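Local coordinates for protein glucose-6-phosphate isomerase (Thermus thermophilus, PDB 1ZZG) that probably catalyses the reversible isomerization of glucose 6-phosphate to fructose 6-phosphate, a step shared by glycolysis and gluconeogenesis, at residues L242-F247 with L304-A309; L308-P313 with Q359-L364. All coordinates share one frame; numbering follows the deposited sequence.

Contact 1: residues L242-F247 with L304-A309; sequences LPVHVF and LDKLLA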
loop_
_atom_site.group_PDB
_atom_site.type_symbol
_atom_site.label_atom_id
_atom_site.label_comp_id
_atom_site.label_asym_id
_atom_site.label_seq_id
_atom_site.Cartn_x
_atom_site.Cartn_y
_atom_site.Cartn_z
ATOM N N LEU A 242 -22.480 -5.811 1.808
ATOM C CA LEU A 242 -21.294 -6.345 2.487
ATOM C C LEU A 242 -20.364 -5.142 2.677
ATOM O O LEU A 242 -20.120 -4.387 1.737
ATOM C CB LEU A 242 -20.612 -7.422 1.636
ATOM C CG LEU A 242 -21.435 -8.695 1.385
ATOM C CD1 LEU A 242 -20.560 -9.779 0.773
ATOM C CD2 LEU A 242 -22.017 -9.175 2.694
ATOM N N PRO A 243 -19.817 -4.960 3.891
ATOM C CA PRO A 243 -18.924 -3.829 4.192
ATOM C C PRO A 243 -17.615 -3.751 3.418
ATOM O O PRO A 243 -17.078 -2.662 3.193
ATOM C CB PRO A 243 -18.682 -3.975 5.698
ATOM C CG PRO A 243 -18.686 -5.469 5.888
ATOM C CD PRO A 243 -19.870 -5.909 5.021
ATOM N N VAL A 244 -17.115 -4.898 2.986
ATOM C CA VAL A 244 -15.828 -4.922 2.305
ATOM C C VAL A 244 -15.765 -5.484 0.889
ATOM O O VAL A 244 -16.419 -6.464 0.551
ATOM C CB VAL A 244 -14.803 -5.691 3.180
ATOM C CG1 VAL A 244 -13.505 -5.926 2.418
ATOM C CG2 VAL A 244 -14.552 -4.914 4.469
ATOM N N HIS A 245 -14.953 -4.835 0.066
ATOM C CA HIS A 245 -14.723 -5.272 -1.297
ATOM C C HIS A 245 -13.210 -5.307 -1.468
ATOM O O HIS A 245 -12.552 -4.264 -1.477
ATOM C CB HIS A 245 -15.348 -4.303 -2.303
ATOM C CG HIS A 245 -14.982 -4.603 -3.724
ATOM N ND1 HIS A 245 -14.990 -5.880 -4.240
ATOM C CD2 HIS A 245 -14.592 -3.792 -4.736
ATOM C CE1 HIS A 245 -14.621 -5.844 -5.507
ATOM N NE2 HIS A 245 -14.373 -4.588 -5.832
ATOM N N VAL A 246 -12.656 -6.509 -1.578
ATOM C CA VAL A 246 -11.214 -6.661 -1.735
ATOM C C VAL A 246 -10.812 -6.657 -3.206
ATOM O O VAL A 246 -11.442 -7.312 -4.034
ATOM C CB VAL A 246 -10.712 -7.979 -1.090
ATOM C CG1 VAL A 246 -9.194 -8.078 -1.226
ATOM C CG2 VAL A 246 -11.122 -8.028 0.374
ATOM N N PHE A 247 -9.768 -5.895 -3.522
ATOM C CA PHE A 247 -9.252 -5.801 -4.885
ATOM C C PHE A 247 -7.813 -6.309 -4.774
ATOM O O PHE A 247 -6.926 -5.594 -4.301
ATOM C CB PHE A 247 -9.287 -4.339 -5.367
ATOM C CG PHE A 247 -8.868 -4.157 -6.804
ATOM C CD1 PHE A 247 -9.718 -4.517 -7.846
ATOM C CD2 PHE A 247 -7.614 -3.634 -7.114
ATOM C CE1 PHE A 247 -9.326 -4.360 -9.174
ATOM C CE2 PHE A 247 -7.215 -3.474 -8.430
ATOM C CZ PHE A 247 -8.071 -3.838 -9.466
ATOM N N LEU A 304 -17.609 -13.885 6.749
ATOM C CA LEU A 304 -17.911 -13.935 5.321
ATOM C C LEU A 304 -18.634 -12.636 4.981
ATOM O O LEU A 304 -19.820 -12.636 4.656
ATOM C CB LEU A 304 -18.811 -15.129 5.009
ATOM C CG LEU A 304 -18.165 -16.501 5.225
ATOM C CD1 LEU A 304 -19.210 -17.602 5.049
ATOM C CD2 LEU A 304 -17.017 -16.681 4.244
ATOM N N ASP A 305 -17.906 -11.526 5.061
ATOM C CA ASP A 305 -18.486 -10.212 4.800
ATOM C C ASP A 305 -17.757 -9.449 3.702
ATOM O O ASP A 305 -17.687 -8.221 3.730
ATOM C CB ASP A 305 -18.467 -9.387 6.087
ATOM C CG ASP A 305 -17.063 -9.206 6.646
ATOM O OD1 ASP A 305 -16.105 -9.763 6.076
ATOM O OD2 ASP A 305 -16.914 -8.499 7.664
ATOM N N LYS A 306 -17.241 -10.178 2.724
ATOM C CA LYS A 306 -16.501 -9.555 1.646
ATOM C C LYS A 306 -16.853 -10.081 0.261
ATOM O O LYS A 306 -17.405 -11.173 0.108
ATOM C CB LYS A 306 -14.999 -9.779 1.873
ATOM C CG LYS A 306 -14.485 -9.323 3.231
ATOM C CD LYS A 306 -13.103 -9.906 3.526
ATOM C CE LYS A 306 -12.526 -9.368 4.842
ATOM N NZ LYS A 306 -13.379 -9.701 6.022
ATOM N N LEU A 307 -16.546 -9.264 -0.742
ATOM C CA LEU A 307 -16.699 -9.645 -2.141
ATOM C C LEU A 307 -15.266 -9.430 -2.600
ATOM O O LEU A 307 -14.747 -8.316 -2.502
ATOM C CB LEU A 307 -17.627 -8.703 -2.915
ATOM C CG LEU A 307 -17.591 -8.955 -4.435
ATOM C CD1 LEU A 307 -18.105 -10.364 -4.742
ATOM C CD2 LEU A 307 -18.439 -7.919 -5.162
ATOM N N LEU A 308 -14.618 -10.486 -3.071
ATOM C CA LEU A 308 -13.237 -10.363 -3.497
ATOM C C LEU A 308 -13.038 -10.518 -4.993
ATOM O O LEU A 308 -13.542 -11.454 -5.613
ATOM C CB LEU A 308 -12.352 -11.384 -2.772
ATOM C CG LEU A 308 -12.342 -11.357 -1.241
ATOM C CD1 LEU A 308 -13.404 -12.304 -0.695
ATOM C CD2 LEU A 308 -10.971 -11.784 -0.737
ATOM N N ALA A 309 -12.286 -9.586 -5.559
ATOM C CA ALA A 309 -11.973 -9.610 -6.970
ATOM C C ALA A 309 -10.471 -9.830 -7.091
ATOM O O ALA A 309 -9.675 -9.107 -6.485
ATOM C CB ALA A 309 -12.365 -8.292 -7.620
#

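Contact 2: residues L308-P313 with Q359-L364; sequences LALVIP and QRVYAL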
loop_
_atom_site.group_PDB
_atom_site.type_symbol
_atom_site.label_atom_id
_atom_site.label_comp_id
_atom_site.label_asym_id
_atom_site.label_seq_id
_atom_site.Cartn_x
_atom_site.Cartn_y
_atom_site.Cartn_z
ATOM N N LEU A 308 -14.618 -10.486 -3.071
ATOM C CA LEU A 308 -13.237 -10.363 -3.497
ATOM C C LEU A 308 -13.038 -10.518 -4.993
ATOM O O LEU A 308 -13.542 -11.454 -5.613
ATOM C CB LEU A 308 -12.352 -11.384 -2.772
ATOM C CG LEU A 308 -12.342 -11.357 -1.241
ATOM C CD1 LEU A 308 -13.404 -12.304 -0.695
ATOM C CD2 LEU A 308 -10.971 -11.784 -0.737
ATOM N N ALA A 309 -12.286 -9.586 -5.559
ATOM C CA ALA A 309 -11.973 -9.610 -6.970
ATOM C C ALA A 309 -10.471 -9.830 -7.091
ATOM O O ALA A 309 -9.675 -9.107 -6.485
ATOM C CB ALA A 309 -12.365 -8.292 -7.620
ATOM N N LEU A 310 -10.092 -10.846 -7.856
ATOM C CA LEU A 310 -8.690 -11.163 -8.076
ATOM C C LEU A 310 -8.309 -10.892 -9.526
ATOM O O LEU A 310 -8.911 -11.433 -10.453
ATOM C CB LEU A 310 -8.399 -12.633 -7.736
ATOM C CG LEU A 310 -7.883 -12.977 -6.334
ATOM C CD1 LEU A 310 -8.897 -12.577 -5.278
ATOM C CD2 LEU A 310 -7.595 -14.467 -6.258
ATOM N N VAL A 311 -7.309 -10.041 -9.713
ATOM C CA VAL A 311 -6.823 -9.698 -11.040
ATOM C C VAL A 311 -5.617 -10.587 -11.292
ATOM O O VAL A 311 -4.609 -10.486 -10.586
ATOM C CB VAL A 311 -6.408 -8.219 -11.092
ATOM C CG1 VAL A 311 -5.864 -7.868 -12.476
ATOM C CG2 VAL A 311 -7.601 -7.354 -10.741
ATOM N N ILE A 312 -5.718 -11.450 -12.300
ATOM C CA ILE A 312 -4.651 -12.399 -12.605
ATOM C C ILE A 312 -4.141 -12.375 -14.044
ATOM O O ILE A 312 -4.919 -12.510 -14.989
ATOM C CB ILE A 312 -5.130 -13.840 -12.322
ATOM C CG1 ILE A 312 -5.685 -13.933 -10.901
ATOM C CG2 ILE A 312 -3.998 -14.824 -12.574
ATOM C CD1 ILE A 312 -6.427 -15.223 -10.620
ATOM N N PRO A 313 -2.820 -12.211 -14.228
ATOM C CA PRO A 313 -2.246 -12.189 -15.575
ATOM C C PRO A 313 -2.171 -13.632 -16.082
ATOM O O PRO A 313 -2.069 -14.564 -15.285
ATOM C CB PRO A 313 -0.868 -11.581 -15.343
ATOM C CG PRO A 313 -0.508 -12.125 -13.997
ATOM C CD PRO A 313 -1.788 -11.921 -13.217
ATOM N N GLN A 359 -16.150 -17.625 0.661
ATOM C CA GLN A 359 -16.183 -16.207 0.315
ATOM C C GLN A 359 -16.685 -15.985 -1.109
ATOM O O GLN A 359 -16.435 -16.793 -2.003
ATOM C CB GLN A 359 -14.783 -15.580 0.447
ATOM C CG GLN A 359 -14.250 -15.488 1.871
ATOM C CD GLN A 359 -14.901 -14.386 2.684
ATOM O OE1 GLN A 359 -15.949 -13.864 2.316
ATOM N NE2 GLN A 359 -14.286 -14.038 3.805
ATOM N N ARG A 360 -17.405 -14.887 -1.311
ATOM C CA ARG A 360 -17.894 -14.547 -2.636
ATOM C C ARG A 360 -16.690 -13.963 -3.372
ATOM O O ARG A 360 -16.211 -12.877 -3.038
ATOM C CB ARG A 360 -19.033 -13.525 -2.542
ATOM C CG ARG A 360 -20.378 -14.132 -2.124
ATOM C CD ARG A 360 -20.854 -15.119 -3.188
ATOM N NE ARG A 360 -22.132 -15.761 -2.885
ATOM C CZ ARG A 360 -23.321 -15.181 -2.999
ATOM N NH1 ARG A 360 -23.422 -13.925 -3.411
ATOM N NH2 ARG A 360 -24.417 -15.867 -2.701
ATOM N N VAL A 361 -16.198 -14.697 -4.367
ATOM C CA VAL A 361 -15.032 -14.268 -5.122
ATOM C C VAL A 361 -15.155 -14.528 -6.620
ATOM O O VAL A 361 -15.816 -15.474 -7.047
ATOM C CB VAL A 361 -13.760 -14.984 -4.601
ATOM C CG1 VAL A 361 -13.906 -16.497 -4.768
ATOM C CG2 VAL A 361 -12.529 -14.476 -5.342
ATOM N N TYR A 362 -14.513 -13.672 -7.407
ATOM C CA TYR A 362 -14.502 -13.791 -8.857
ATOM C C TYR A 362 -13.146 -13.301 -9.329
ATOM O O TYR A 362 -12.393 -12.705 -8.555
ATOM C CB TYR A 362 -15.632 -12.957 -9.485
ATOM C CG TYR A 362 -15.512 -11.456 -9.315
ATOM C CD1 TYR A 362 -14.846 -10.675 -10.260
ATOM C CD2 TYR A 362 -16.088 -10.813 -8.218
ATOM C CE1 TYR A 362 -14.761 -9.290 -10.120
ATOM C CE2 TYR A 362 -16.010 -9.427 -8.067
ATOM C CZ TYR A 362 -15.348 -8.676 -9.022
ATOM O OH TYR A 362 -15.296 -7.317 -8.893
ATOM N N ALA A 363 -12.827 -13.547 -10.591
ATOM C CA ALA A 363 -11.536 -13.133 -11.107
ATOM C C ALA A 363 -11.614 -12.432 -12.443
ATOM O O ALA A 363 -12.496 -12.705 -13.256
ATOM C CB ALA A 363 -10.609 -14.347 -11.222
ATOM N N LEU A 364 -10.678 -11.515 -12.651
ATOM C CA LEU A 364 -10.567 -10.784 -13.899
ATOM C C LEU A 364 -9.198 -11.152 -14.442
ATOM O O LEU A 364 -8.175 -10.861 -13.824
ATOM C CB LEU A 364 -10.656 -9.275 -13.661
ATOM C CG LEU A 364 -12.061 -8.708 -13.450
ATOM C CD1 LEU A 364 -11.975 -7.232 -13.088
ATOM C CD2 LEU A 364 -12.878 -8.902 -14.715
#

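Contact 1: residues L242-F247 with L304-A309
Strands 244-247 and 306-309 run side by side in parallel, their axes 16° apart, joined by a ladder that tightens along its length. It starts with a weak bond from Val244 N to Asp305 O at 3.5 Å, while Pro243 CD and CG lean on the same carbonyl. Leu307 N then reaches Val244 O in the carbonyl plane, and the last rung, Ala309 N to Val246 O at 2.9 Å, is the straightest at 172°. Leu307 O is gripped twice. Val246 N meets it in the carbonyl plane at 2.9 Å, and His245 ND1, with CG anti to the backbone N, comes from above that plane at 3.0 Å; the oxygen lies near the imidazole plane, at the ring edge. This bond places the proton on ND1 and should hold the ring's tilt. The pair belongs to the mixed sheet of the SIS-type phosphoglucose isomerase fold: His245 and Phe247 also bond through their backbones to strand 278-287, and strand 360-366 flanks the other side. On the face of Val244 and Val246, side chains run alongside their neighbours, Val244 CG1 against Lys306 CG at 3.6 Å and Val246 CB against Leu308 CG at 3.8 Å. Lys306 stretches out and bends only at chi4 (61°), so that NZ turns back to the syn lone pair of Asp305 OD1, a 2.7 Å salt bridge; NZ also bonds Thr282 OG1 of the second subunit. Lys306 N, by contrast, is buried and has no partner in the model.

Contact 2: residues L308-P313 with Q359-L364
Five backbone hydrogen bonds link 308-313 to 359-364 in parallel register, from Leu308 N to Arg360 O through to Ile312 N to Leu364 O; the shortest, Leu364 N to Leu310 O, measures 2.8 Å. Leu308 O takes Tyr362 N nearly along its C=O axis and also has Val361 CG2 at 3.2 Å, brought there by a chi1 that sets CG2 anti to the backbone N. Among the side-chain pairs, Tyr362 and Ala309 pack most closely. With chi1 at 66°, Tyr362 CG sits in the crowded position between N and the carbonyl carbon, and the ring swings across the neighbouring strand: Ala309 CA lies 4.0 Å above the centre of one face, and Ala309 CB is 3.3 Å from Tyr362 CZ. On the other face Leu308 CD1 rests on Gln359 CB at 3.7 Å. Further along, the apolar pairs are looser: the side chains of Leu310 and Val361 cross obliquely, CD1 to CG2 4.1 Å, and Ile312 CD1 is 4.3 Å from Ala363 CB. At the start, the exposed Arg360 leads away, its NH1 hydrogen-bonded to His239 NE2, whereas the buried Gln359 gives NE2 to Phe299 O and Pro303 O. Helix 339-356 packs on Leu310, Ile312 and Val361, helix 228-238 on Tyr362, and strand 244-249 borders strand 306-313 on its far edge.

Contacts 1 and 2 are the two flanks of strand 306-313, which lies between strands 244-249 and 360-366 in one sheet; Leu308 and Ala309 serve both. Each is largely buried, but their surroundings differ. Contact 1 reaches the subunit interface, where Pro243 and Val244 pack on their counterparts in the second subunit, and it carries charged and imidazole groups. Contact 2 touches no other chain; apart from Arg360 and Gln359 at its start, it is a regular backbone ladder with mainly apolar packing under a helix. His245 CE1 reaches Tyr362 OH over the middle strand at 3.8 Å, and Phe247 CZ meets Val311 CG2, on the middle strand, at 3.8 Å.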